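Local coordinates for protein oxidoreductase, zinc-binding dehydrogenase family (Myxococcus xanthus, PDB 5K1S) that acts as a zinc-binding medium-chain reductase in an alternative de novo biosynthesis of isovaleryl coenzyme A, at residues Thr174-Gly179 with Ala204-Ala209; Arg210-Thr215 with Ser242-Arg247; Gln267-Met272 with Gly276-Val281. All blocks are in the same frame, centred on the assembly; numbering follows the deposited sequence.

Interaction 1 (Thr174-Gly179 with Ala204-Ala209)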
ATOM      1  N   THR A 174      11.197   0.495   7.233  1.00 45.59           N
ATOM      2  CA  THR A 174       9.801   0.898   7.379  1.00 46.68           C
ATOM      3  C   THR A 174       9.661   2.415   7.445  1.00 49.28           C
ATOM      4  O   THR A 174       8.899   3.011   6.677  1.00 50.23           O
ATOM      5  CB  THR A 174       9.206   0.262   8.638  1.00 46.23           C
ATOM      6  OG1 THR A 174       9.372  -1.160   8.584  1.00 43.77           O
ATOM      7  CG2 THR A 174       7.724   0.593   8.767  1.00 47.23           C
ATOM      8  N   VAL A 175      10.389   3.051   8.364  1.00 58.13           N
ATOM      9  CA  VAL A 175      10.207   4.476   8.617  1.00 60.84           C
ATOM     10  C   VAL A 175      10.727   5.304   7.448  1.00 61.47           C
ATOM     11  O   VAL A 175      10.078   6.264   7.016  1.00 63.00           O
ATOM     12  CB  VAL A 175      10.899   4.863   9.937  1.00 62.22           C
ATOM     13  CG1 VAL A 175      10.757   6.356  10.216  1.00 65.17           C
ATOM     14  CG2 VAL A 175      10.334   4.046  11.094  1.00 61.70           C
ATOM     15  N   ARG A 176      11.901   4.955   6.921  1.00 64.69           N
ATOM     16  CA  ARG A 176      12.595   5.793   5.947  1.00 65.51           C
ATOM     17  C   ARG A 176      12.403   5.313   4.514  1.00 64.20           C
ATOM     18  O   ARG A 176      11.789   6.006   3.697  1.00 65.25           O
ATOM     19  CB  ARG A 176      14.090   5.839   6.277  1.00 65.43           C
ATOM     20  CG  ARG A 176      14.417   6.636   7.505  1.00 67.37           C
ATOM     21  CD  ARG A 176      15.909   6.788   7.631  1.00 67.57           C
ATOM     22  NE  ARG A 176      16.282   7.579   8.797  1.00 69.75           N
ATOM     23  CZ  ARG A 176      17.535   7.755   9.206  1.00 70.34           C
ATOM     24  NH1 ARG A 176      18.537   7.189   8.543  1.00 68.89           N
ATOM     25  NH2 ARG A 176      17.785   8.492  10.278  1.00 72.48           N
ATOM     26  N   THR A 177      12.936   4.134   4.191  1.00 57.39           N
ATOM     27  CA  THR A 177      12.946   3.671   2.809  1.00 56.42           C
ATOM     28  C   THR A 177      11.533   3.612   2.241  1.00 56.60           C
ATOM     29  O   THR A 177      11.262   4.140   1.157  1.00 57.41           O
ATOM     30  CB  THR A 177      13.620   2.301   2.724  1.00 54.24           C
ATOM     31  OG1 THR A 177      14.695   2.233   3.670  1.00 53.95           O
ATOM     32  CG2 THR A 177      14.164   2.066   1.330  1.00 53.83           C
ATOM     33  N   ARG A 178      10.614   2.979   2.968  1.00 57.77           N
ATOM     34  CA  ARG A 178       9.240   2.821   2.507  1.00 57.85           C
ATOM     35  C   ARG A 178       8.341   3.950   2.998  1.00 59.86           C
ATOM     36  O   ARG A 178       7.631   4.573   2.202  1.00 60.83           O
ATOM     37  CB  ARG A 178       8.696   1.466   2.969  1.00 56.13           C
ATOM     38  CG  ARG A 178       9.463   0.273   2.416  1.00 54.30           C
ATOM     39  CD  ARG A 178       9.178   0.069   0.939  1.00 54.26           C
ATOM     40  NE  ARG A 178       7.780  -0.277   0.706  1.00 54.22           N
ATOM     41  CZ  ARG A 178       7.194  -0.278  -0.485  1.00 54.41           C
ATOM     42  NH1 ARG A 178       7.879   0.055  -1.571  1.00 54.81           N
ATOM     43  NH2 ARG A 178       5.915  -0.610  -0.591  1.00 54.00           N
ATOM     44  N   GLY A 179       8.360   4.227   4.303  1.00 57.99           N
ATOM     45  CA  GLY A 179       7.477   5.246   4.846  1.00 60.11           C
ATOM     46  C   GLY A 179       7.843   6.648   4.394  1.00 62.16           C
ATOM     47  O   GLY A 179       6.963   7.480   4.156  1.00 63.71           O
ATOM     48  N   ALA A 204      11.592   7.801  14.357  1.00 73.10           N
ATOM     49  CA  ALA A 204      10.637   8.828  13.959  1.00 74.97           C
ATOM     50  C   ALA A 204      10.908  10.136  14.691  1.00 77.75           C
ATOM     51  O   ALA A 204      11.020  11.198  14.069  1.00 79.00           O
ATOM     52  CB  ALA A 204       9.210   8.347  14.220  1.00 74.78           C
ATOM     53  N   ARG A 205      11.019  10.078  16.022  1.00 71.01           N
ATOM     54  CA  ARG A 205      11.336  11.276  16.790  1.00 73.26           C
ATOM     55  C   ARG A 205      12.669  11.875  16.362  1.00 73.71           C
ATOM     56  O   ARG A 205      12.854  13.095  16.437  1.00 75.57           O
ATOM     57  CB  ARG A 205      11.354  10.952  18.284  1.00 73.43           C
ATOM     58  N   LEU A 206      13.608  11.039  15.910  1.00 80.10           N
ATOM     59  CA  LEU A 206      14.889  11.554  15.441  1.00 80.42           C
ATOM     60  C   LEU A 206      14.741  12.309  14.126  1.00 80.84           C
ATOM     61  O   LEU A 206      15.513  13.234  13.855  1.00 82.05           O
ATOM     62  CB  LEU A 206      15.891  10.409  15.284  1.00 78.16           C
ATOM     63  CG  LEU A 206      17.302  10.801  14.828  1.00 78.33           C
ATOM     64  CD1 LEU A 206      18.337   9.895  15.480  1.00 77.06           C
ATOM     65  CD2 LEU A 206      17.440  10.741  13.310  1.00 77.12           C
ATOM     66  N   ASP A 207      13.766  11.930  13.300  1.00100.07           N
ATOM     67  CA  ASP A 207      13.529  12.582  12.021  1.00100.22           C
ATOM     68  C   ASP A 207      12.586  13.775  12.139  1.00102.39           C
ATOM     69  O   ASP A 207      11.976  14.174  11.139  1.00102.39           O
ATOM     70  CB  ASP A 207      12.983  11.571  11.012  1.00 97.89           C
ATOM     71  CG  ASP A 207      14.028  10.559  10.577  1.00 95.60           C
ATOM     72  OD1 ASP A 207      15.082  10.466  11.242  1.00 95.73           O
ATOM     73  OD2 ASP A 207      13.794   9.853   9.572  1.00 93.68           O
ATOM     74  N   GLY A 208      12.454  14.348  13.330  1.00 96.80           N
ATOM     75  CA  GLY A 208      11.657  15.550  13.513  1.00 97.82           C
ATOM     76  C   GLY A 208      10.167  15.345  13.344  1.00 96.93           C
ATOM     77  O   GLY A 208       9.489  16.208  12.771  1.00 99.49           O
ATOM     78  N   ALA A 209       9.637  14.229  13.836  1.00 88.94           N
ATOM     79  CA  ALA A 209       8.225  13.909  13.703  1.00 87.60           C
ATOM     80  C   ALA A 209       7.605  13.678  15.074  1.00 83.18           C
ATOM     81  O   ALA A 209       8.270  13.214  16.006  1.00 80.67           O
ATOM     82  CB  ALA A 209       8.018  12.668  12.828  1.00 87.52           C
TER
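Arg176 and Asp207 form a weak, two-pronged salt bridge between the C-terminal ends of two helices, 165-178 and 195-206, which lie against the same face of the parallel sheet in the Rossmann-type domain. Two parallel N-H to oxygen pairings are the evidence: Arg176 NE lies 3.5 Å from Asp207 OD2, and Arg176 NH2 lies 3.5 Å from Asp207 OD1. The N-H...O angles, 150° and 159°, are fairly straight, so it is length that makes both bonds weak. The guanidinium and carboxylate planes are only 21° apart, consistent with NE and NH2 facing the acid nearly edge to edge. Arg176 reaches it because its chain runs extended from CG to NE, whereas Asp207 sits just where helix 195-206 gives out. There Ala209 N reaches back to Ala204 O and Gly208 N to Arg205 O, both weakly, with Gly208 at positive phi: the pattern of a Schellman motif, which ends the helix right after the aspartate. The remaining nitrogen, Arg176 NH1, is bridged to Glu316 of helix 311-323, so the arginine lies between two acids that would probably stabilise its charge. Away from the ion pair, the backbones come nearest at Val175 and Ala204, whose CA atoms are 6.9 Å apart. Val175 points toward the second helix, bringing its CG1 to 4.5 Å from Ala204 N, and it also packs on Leu203, next to Ala204, and on Ser200, one turn before it. Residues 174-178 include a wider pi-type turn, in which Gly179 N bonds to Thr174 O at 2.7 Å. At the outer end of the arginine, Leu206 CD2 meets the guanidinium in its plane, at the edge, 3.8 Å from Arg176 NH2.

Interaction 2 (Arg210-Thr215 with Ser242-Arg247)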
ATOM      1  N   ARG A 210       6.322  14.012  15.187  1.00 91.98           N
ATOM      2  CA  ARG A 210       5.570  13.759  16.407  1.00 88.66           C
ATOM      3  C   ARG A 210       5.074  12.319  16.401  1.00 85.91           C
ATOM      4  O   ARG A 210       4.443  11.875  15.437  1.00 86.46           O
ATOM      5  CB  ARG A 210       4.396  14.731  16.517  1.00 89.82           C
ATOM      6  CG  ARG A 210       3.600  14.617  17.806  1.00 87.62           C
ATOM      7  CD  ARG A 210       2.338  15.460  17.742  1.00 89.23           C
ATOM      8  NE  ARG A 210       1.492  15.281  18.919  1.00 87.86           N
ATOM      9  CZ  ARG A 210       0.240  15.717  19.014  1.00 88.97           C
ATOM     10  NH1 ARG A 210      -0.325  16.357  17.998  1.00 91.27           N
ATOM     11  NH2 ARG A 210      -0.451  15.508  20.125  1.00 88.31           N
ATOM     12  N   VAL A 211       5.355  11.591  17.478  1.00 84.05           N
ATOM     13  CA  VAL A 211       5.101  10.157  17.553  1.00 81.84           C
ATOM     14  C   VAL A 211       3.938   9.912  18.503  1.00 80.55           C
ATOM     15  O   VAL A 211       3.941  10.401  19.639  1.00 80.60           O
ATOM     16  CB  VAL A 211       6.353   9.389  18.010  1.00 80.86           C
ATOM     17  CG1 VAL A 211       6.092   7.887  18.001  1.00 79.21           C
ATOM     18  CG2 VAL A 211       7.544   9.735  17.125  1.00 82.80           C
ATOM     19  N   ILE A 212       2.950   9.153  18.035  1.00 75.38           N
ATOM     20  CA  ILE A 212       1.828   8.701  18.851  1.00 74.65           C
ATOM     21  C   ILE A 212       1.902   7.182  18.896  1.00 73.41           C
ATOM     22  O   ILE A 212       1.681   6.513  17.878  1.00 72.97           O
ATOM     23  CB  ILE A 212       0.478   9.174  18.295  1.00 75.44           C
ATOM     24  CG1 ILE A 212       0.423  10.704  18.271  1.00 77.34           C
ATOM     25  CG2 ILE A 212      -0.672   8.605  19.130  1.00 75.04           C
ATOM     26  CD1 ILE A 212      -0.823  11.274  17.618  1.00 78.86           C
ATOM     27  N   ALA A 213       2.213   6.636  20.067  1.00 62.33           N
ATOM     28  CA  ALA A 213       2.386   5.201  20.244  1.00 62.33           C
ATOM     29  C   ALA A 213       1.123   4.581  20.825  1.00 62.58           C
ATOM     30  O   ALA A 213       0.445   5.188  21.660  1.00 62.78           O
ATOM     31  CB  ALA A 213       3.577   4.910  21.159  1.00 62.46           C
ATOM     32  N   VAL A 214       0.814   3.365  20.381  1.00 69.17           N
ATOM     33  CA  VAL A 214      -0.339   2.608  20.860  1.00 70.08           C
ATOM     34  C   VAL A 214       0.175   1.268  21.363  1.00 71.98           C
ATOM     35  O   VAL A 214       0.544   0.397  20.563  1.00 71.84           O
ATOM     36  CB  VAL A 214      -1.400   2.416  19.767  1.00 68.98           C
ATOM     37  CG1 VAL A 214      -2.556   1.562  20.283  1.00 70.14           C
ATOM     38  CG2 VAL A 214      -1.906   3.765  19.278  1.00 68.37           C
ATOM     39  N   THR A 215       0.197   1.097  22.680  1.00 89.77           N
ATOM     40  CA  THR A 215       0.648  -0.137  23.303  1.00 92.95           C
ATOM     41  C   THR A 215      -0.519  -0.844  23.980  1.00 94.80           C
ATOM     42  O   THR A 215      -1.520  -0.227  24.353  1.00 94.09           O
ATOM     43  CB  THR A 215       1.754   0.133  24.331  1.00 95.14           C
ATOM     44  OG1 THR A 215       2.198  -1.108  24.896  1.00 99.11           O
ATOM     45  CG2 THR A 215       1.250   1.043  25.446  1.00 95.52           C
ATOM     46  N   SER A 242     -10.616   6.999  17.956  1.00 87.43           N
ATOM     47  CA  SER A 242     -11.143   8.277  18.423  1.00 90.10           C
ATOM     48  C   SER A 242     -10.147   8.998  19.322  1.00 90.55           C
ATOM     49  O   SER A 242     -10.094  10.234  19.317  1.00 92.44           O
ATOM     50  CB  SER A 242     -12.463   8.062  19.163  1.00 94.18           C
ATOM     51  OG  SER A 242     -12.275   7.293  20.339  1.00 95.21           O
ATOM     52  N   ASP A 243      -9.355   8.253  20.097  1.00100.38           N
ATOM     53  CA  ASP A 243      -8.366   8.880  20.966  1.00100.84           C
ATOM     54  C   ASP A 243      -7.284   9.593  20.165  1.00100.10           C
ATOM     55  O   ASP A 243      -6.765  10.623  20.609  1.00101.74           O
ATOM     56  CB  ASP A 243      -7.738   7.837  21.890  1.00100.05           C
ATOM     57  CG  ASP A 243      -8.730   7.267  22.884  1.00102.81           C
ATOM     58  OD1 ASP A 243      -9.008   7.940  23.899  1.00106.44           O
ATOM     59  OD2 ASP A 243      -9.226   6.144  22.655  1.00102.56           O
ATOM     60  N   VAL A 244      -6.927   9.063  18.993  1.00 70.86           N
ATOM     61  CA  VAL A 244      -5.939   9.729  18.150  1.00 71.08           C
ATOM     62  C   VAL A 244      -6.535  10.990  17.538  1.00 74.24           C
ATOM     63  O   VAL A 244      -5.927  12.067  17.577  1.00 76.83           O
ATOM     64  CB  VAL A 244      -5.416   8.769  17.067  1.00 68.80           C
ATOM     65  CG1 VAL A 244      -4.366   9.462  16.205  1.00 70.14           C
ATOM     66  CG2 VAL A 244      -4.833   7.512  17.702  1.00 66.56           C
ATOM     67  N   ARG A 245      -7.734  10.876  16.958  1.00 82.81           N
ATOM     68  CA  ARG A 245      -8.409  12.055  16.425  1.00 86.16           C
ATOM     69  C   ARG A 245      -8.593  13.118  17.501  1.00 88.78           C
ATOM     70  O   ARG A 245      -8.673  14.310  17.189  1.00 92.10           O
ATOM     71  CB  ARG A 245      -9.760  11.660  15.828  1.00 85.72           C
ATOM     72  N   LYS A 246      -8.656  12.706  18.769  1.00 90.02           N
ATOM     73  CA  LYS A 246      -8.714  13.665  19.866  1.00 92.44           C
ATOM     74  C   LYS A 246      -7.350  14.285  20.138  1.00 93.31           C
ATOM     75  O   LYS A 246      -7.245  15.501  20.330  1.00 96.45           O
ATOM     76  CB  LYS A 246      -9.249  12.983  21.127  1.00 92.58           C
ATOM     77  CG  LYS A 246     -10.713  13.262  21.406  1.00 97.17           C
ATOM     78  CD  LYS A 246     -11.272  12.315  22.455  1.00 98.87           C
ATOM     79  CE  LYS A 246     -12.690  12.696  22.845  1.00104.88           C
ATOM     80  NZ  LYS A 246     -13.358  11.631  23.639  1.00106.97           N
ATOM     81  N   ARG A 247      -6.295  13.468  20.156  1.00 95.13           N
ATOM     82  CA  ARG A 247      -4.949  13.966  20.408  1.00 95.86           C
ATOM     83  C   ARG A 247      -4.334  14.663  19.202  1.00 98.18           C
ATOM     84  O   ARG A 247      -3.272  15.278  19.343  1.00 99.83           O
ATOM     85  CB  ARG A 247      -4.041  12.816  20.851  1.00 92.50           C
ATOM     86  CG  ARG A 247      -4.312  12.326  22.264  1.00 91.73           C
ATOM     87  CD  ARG A 247      -3.392  11.178  22.645  1.00 89.09           C
ATOM     88  NE  ARG A 247      -3.467  10.865  24.071  1.00 89.63           N
ATOM     89  CZ  ARG A 247      -4.424  10.133  24.632  1.00 89.91           C
ATOM     90  NH1 ARG A 247      -5.407   9.631  23.896  1.00 89.30           N
ATOM     91  NH2 ARG A 247      -4.402   9.905  25.939  1.00 91.54           N
TER
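Arg210 donates from NH2 to the backbone carbonyl of Arg247, joining the start of strand 210-215 to the C-terminal end of helix 240-247 in the Rossmann-type domain. Its CG is anti to the backbone N (chi1 -176°) and the chain stays extended to NE, which carries the guanidinium to the last turn of the helix. The bond from Arg210 NH2 to Arg247 O measures 2.9 Å, but it is bent, with an N-H...O angle of 135°, and the oxygen lies 29° out of the guanidinium plane. That skew fits a group with other commitments: NE is paired with Asp230 and NH2 also with Glu231, so acids as well as a helix-end carbonyl surround the positive charge. Arg247 starts out toward the strand, then its chain turns away, and Asp243 CB lies in the plane of its guanidinium, at the edge. The ion pair there, Arg247 NH1 to Asp243 OD1, is long at 4.0 Å. Arg210 NH2 and Arg247 NE, of like charge, stay 6.8 Å apart, not in contact. The apolar half of the contact lies further along the strand, where the backbones approach most closely, Ile212 CA being 7.9 Å from Val244 CA. Val244 also packs on Ile233, so the helix lies on the sheet face over strands 210-215 and 231-234. Ile212 points toward the helix at CB, and its CD1, anti to CA, meets Val244 CG1 at 4.2 Å.

Interaction 3 (Gln267-Met272 with Gly276-Val281)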
ATOM      1  N   GLN A 267      -8.925   0.161  13.161  1.00 59.89           N
ATOM      2  CA  GLN A 267      -8.856   1.437  13.867  1.00 62.63           C
ATOM      3  C   GLN A 267      -7.765   2.330  13.289  1.00 61.35           C
ATOM      4  O   GLN A 267      -7.930   3.554  13.220  1.00 63.13           O
ATOM      5  CB  GLN A 267      -8.619   1.199  15.357  1.00 64.81           C
ATOM      6  CG  GLN A 267      -9.797   0.580  16.083  1.00 67.15           C
ATOM      7  CD  GLN A 267     -10.977   1.523  16.187  1.00 70.27           C
ATOM      8  OE1 GLN A 267     -11.058   2.332  17.112  1.00 73.35           O
ATOM      9  NE2 GLN A 267     -11.898   1.427  15.236  1.00 69.66           N
ATOM     10  N   THR A 268      -6.638   1.738  12.880  1.00 64.85           N
ATOM     11  CA  THR A 268      -5.567   2.517  12.266  1.00 65.45           C
ATOM     12  C   THR A 268      -6.093   3.320  11.084  1.00 65.43           C
ATOM     13  O   THR A 268      -5.853   4.528  10.984  1.00 67.86           O
ATOM     14  CB  THR A 268      -4.428   1.592  11.823  1.00 63.20           C
ATOM     15  OG1 THR A 268      -3.801   1.010  12.972  1.00 63.68           O
ATOM     16  CG2 THR A 268      -3.377   2.359  11.018  1.00 63.97           C
ATOM     17  N   LEU A 269      -6.811   2.658  10.174  1.00 69.56           N
ATOM     18  CA  LEU A 269      -7.366   3.349   9.013  1.00 69.49           C
ATOM     19  C   LEU A 269      -8.208   4.545   9.437  1.00 72.08           C
ATOM     20  O   LEU A 269      -7.977   5.674   8.990  1.00 73.74           O
ATOM     21  CB  LEU A 269      -8.201   2.377   8.179  1.00 66.90           C
ATOM     22  CG  LEU A 269      -7.443   1.252   7.475  1.00 64.30           C
ATOM     23  CD1 LEU A 269      -8.424   0.251   6.892  1.00 62.64           C
ATOM     24  CD2 LEU A 269      -6.539   1.813   6.387  1.00 64.06           C
ATOM     25  N   LYS A 270      -9.196   4.313  10.305  1.00 83.19           N
ATOM     26  CA  LYS A 270     -10.044   5.400  10.780  1.00 86.62           C
ATOM     27  C   LYS A 270      -9.235   6.519  11.418  1.00 88.46           C
ATOM     28  O   LYS A 270      -9.718   7.653  11.497  1.00 91.03           O
ATOM     29  CB  LYS A 270     -11.066   4.861  11.781  1.00 88.84           C
ATOM     30  CG  LYS A 270     -11.990   3.801  11.205  1.00 87.64           C
ATOM     31  CD  LYS A 270     -12.773   3.096  12.295  1.00 89.79           C
ATOM     32  CE  LYS A 270     -13.632   1.982  11.724  1.00 88.74           C
ATOM     33  NZ  LYS A 270     -14.308   1.197  12.792  1.00 90.91           N
ATOM     34  N   SER A 271      -8.019   6.226  11.870  1.00 66.44           N
ATOM     35  CA  SER A 271      -7.159   7.211  12.506  1.00 69.64           C
ATOM     36  C   SER A 271      -6.317   7.998  11.509  1.00 70.48           C
ATOM     37  O   SER A 271      -5.578   8.897  11.923  1.00 73.46           O
ATOM     38  CB  SER A 271      -6.243   6.515  13.518  1.00 70.02           C
ATOM     39  OG  SER A 271      -5.472   7.454  14.241  1.00 73.54           O
ATOM     40  N   MET A 272      -6.414   7.696  10.216  1.00 71.12           N
ATOM     41  CA  MET A 272      -5.572   8.328   9.208  1.00 71.70           C
ATOM     42  C   MET A 272      -6.205   9.616   8.701  1.00 73.39           C
ATOM     43  O   MET A 272      -7.415   9.681   8.469  1.00 72.47           O
ATOM     44  CB  MET A 272      -5.336   7.384   8.027  1.00 68.31           C
ATOM     45  CG  MET A 272      -4.691   6.062   8.398  1.00 66.20           C
ATOM     46  SD  MET A 272      -3.133   6.266   9.277  1.00 68.64           S
ATOM     47  CE  MET A 272      -2.119   7.039   8.017  1.00 69.57           C
ATOM     48  N   GLY A 276      -3.239  10.099   3.993  1.00 60.56           N
ATOM     49  CA  GLY A 276      -2.264   9.417   4.816  1.00 60.81           C
ATOM     50  C   GLY A 276      -1.868   8.073   4.241  1.00 57.36           C
ATOM     51  O   GLY A 276      -2.536   7.505   3.376  1.00 54.60           O
ATOM     52  N   ARG A 277      -0.749   7.551   4.743  1.00 65.66           N
ATOM     53  CA  ARG A 277      -0.188   6.301   4.251  1.00 62.24           C
ATOM     54  C   ARG A 277       0.110   5.378   5.424  1.00 61.23           C
ATOM     55  O   ARG A 277       0.718   5.799   6.412  1.00 64.05           O
ATOM     56  CB  ARG A 277       1.083   6.557   3.431  1.00 62.98           C
ATOM     57  CG  ARG A 277       2.164   7.322   4.173  1.00 67.02           C
ATOM     58  CD  ARG A 277       3.206   7.871   3.216  1.00 67.38           C
ATOM     59  NE  ARG A 277       4.331   8.477   3.923  1.00 69.30           N
ATOM     60  CZ  ARG A 277       4.329   9.705   4.431  1.00 72.52           C
ATOM     61  NH1 ARG A 277       3.256  10.477   4.321  1.00 73.76           N
ATOM     62  NH2 ARG A 277       5.404  10.164   5.056  1.00 74.19           N
ATOM     63  N   VAL A 278      -0.321   4.125   5.307  1.00 56.83           N
ATOM     64  CA  VAL A 278      -0.109   3.106   6.330  1.00 55.45           C
ATOM     65  C   VAL A 278       0.976   2.164   5.831  1.00 52.52           C
ATOM     66  O   VAL A 278       0.837   1.556   4.764  1.00 49.84           O
ATOM     67  CB  VAL A 278      -1.404   2.340   6.640  1.00 53.74           C
ATOM     68  CG1 VAL A 278      -1.147   1.238   7.663  1.00 52.47           C
ATOM     69  CG2 VAL A 278      -2.475   3.294   7.136  1.00 56.38           C
ATOM     70  N   VAL A 279       2.049   2.035   6.603  1.00 55.56           N
ATOM     71  CA  VAL A 279       3.158   1.155   6.264  1.00 52.76           C
ATOM     72  C   VAL A 279       3.002  -0.113   7.095  1.00 50.81           C
ATOM     73  O   VAL A 279       3.212  -0.100   8.313  1.00 52.58           O
ATOM     74  CB  VAL A 279       4.514   1.827   6.515  1.00 54.83           C
ATOM     75  CG1 VAL A 279       5.639   0.961   5.968  1.00 51.47           C
ATOM     76  CG2 VAL A 279       4.546   3.211   5.879  1.00 57.99           C
ATOM     77  N   VAL A 280       2.633  -1.209   6.441  1.00 49.27           N
ATOM     78  CA  VAL A 280       2.356  -2.467   7.124  1.00 47.79           C
ATOM     79  C   VAL A 280       3.630  -3.299   7.141  1.00 46.11           C
ATOM     80  O   VAL A 280       4.219  -3.571   6.089  1.00 44.47           O
ATOM     81  CB  VAL A 280       1.212  -3.230   6.442  1.00 46.22           C
ATOM     82  CG1 VAL A 280       0.834  -4.458   7.260  1.00 45.42           C
ATOM     83  CG2 VAL A 280       0.006  -2.321   6.245  1.00 47.81           C
ATOM     84  N   VAL A 281       4.055  -3.706   8.337  1.00 55.45           N
ATOM     85  CA  VAL A 281       5.236  -4.553   8.479  1.00 54.22           C
ATOM     86  C   VAL A 281       4.979  -5.815   9.288  1.00 53.46           C
ATOM     87  O   VAL A 281       5.763  -6.776   9.180  1.00 52.08           O
ATOM     88  CB  VAL A 281       6.401  -3.745   9.099  1.00 56.30           C
ATOM     89  CG1 VAL A 281       6.049  -3.262  10.498  1.00 59.43           C
ATOM     90  CG2 VAL A 281       7.692  -4.564   9.113  1.00 55.23           C
TER
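With CG anti to its carbonyl carbon (chi1 -58°), Met272 bends at chi2 (-56°) and chi3 (-65°) and curls back over strand 276-280, so that its sulfur lies against Val278 and its methyl reaches the strand backbone. Strand 253-258, helix 262-270 and strand 276-280 make a beta-alpha-beta unit of the Rossmann-type domain; this contact packs the helix's last turn and Met272, in the short strand 272-273 after it, against the second strand. Met272 SD is 3.7 Å from Val278 CG2, with Met272 CG nearly as close, at 3.8 Å from the same methyl. Met272 CE lies beside the peptide between Gly276 and Arg277, 3.9 Å from Gly276 C, where the glycine contributes no side chain. Val278 CG2 is shared by the helix: Thr268 CG2 approaches it to 4.1 Å and Leu269 CD2 to 4.4 Å. Thr268 has its methyl anti to the backbone N, facing the strand, while OG1 turns to Glu258 and the carbonyl of Thr264. Arg277 points away from the helix; its NE is hydrogen-bonded to Gly179 O and its NH2 salt-bridged to Glu185. The methionine also touches Val253, Ala256 and Leu301. Replacing it with an alanine would probably open a gap beside Val278 and leave the Gly276-Arg277 peptide without the methyl that lies beside it. That methyl, Met272 CE, is 3.5 Å from Arg277 O.

Along the chain the three contacts come in series, none nested in or crossing another. Interaction 1 closes a loop of 24 residues containing strand 186-190 and most of helix 195-206; the chain then passes directly into strand 210-215. Interaction 2 closes the next loop, 26 residues through strand 231-234, and interaction 3 closes a short turn of three residues. Neighbouring contacts touch: Ala204 packs on Val211, and Val244 on Ser271. Gly179 O receives a probable hydrogen bond from Arg277 NE, returning interaction 3 to interaction 1. Residues 174-179 and 204-209 lie on one sheet face, met by Val279 and Val211; 242-247 and 267-272 lie on the other, met by Ile212 and Val278.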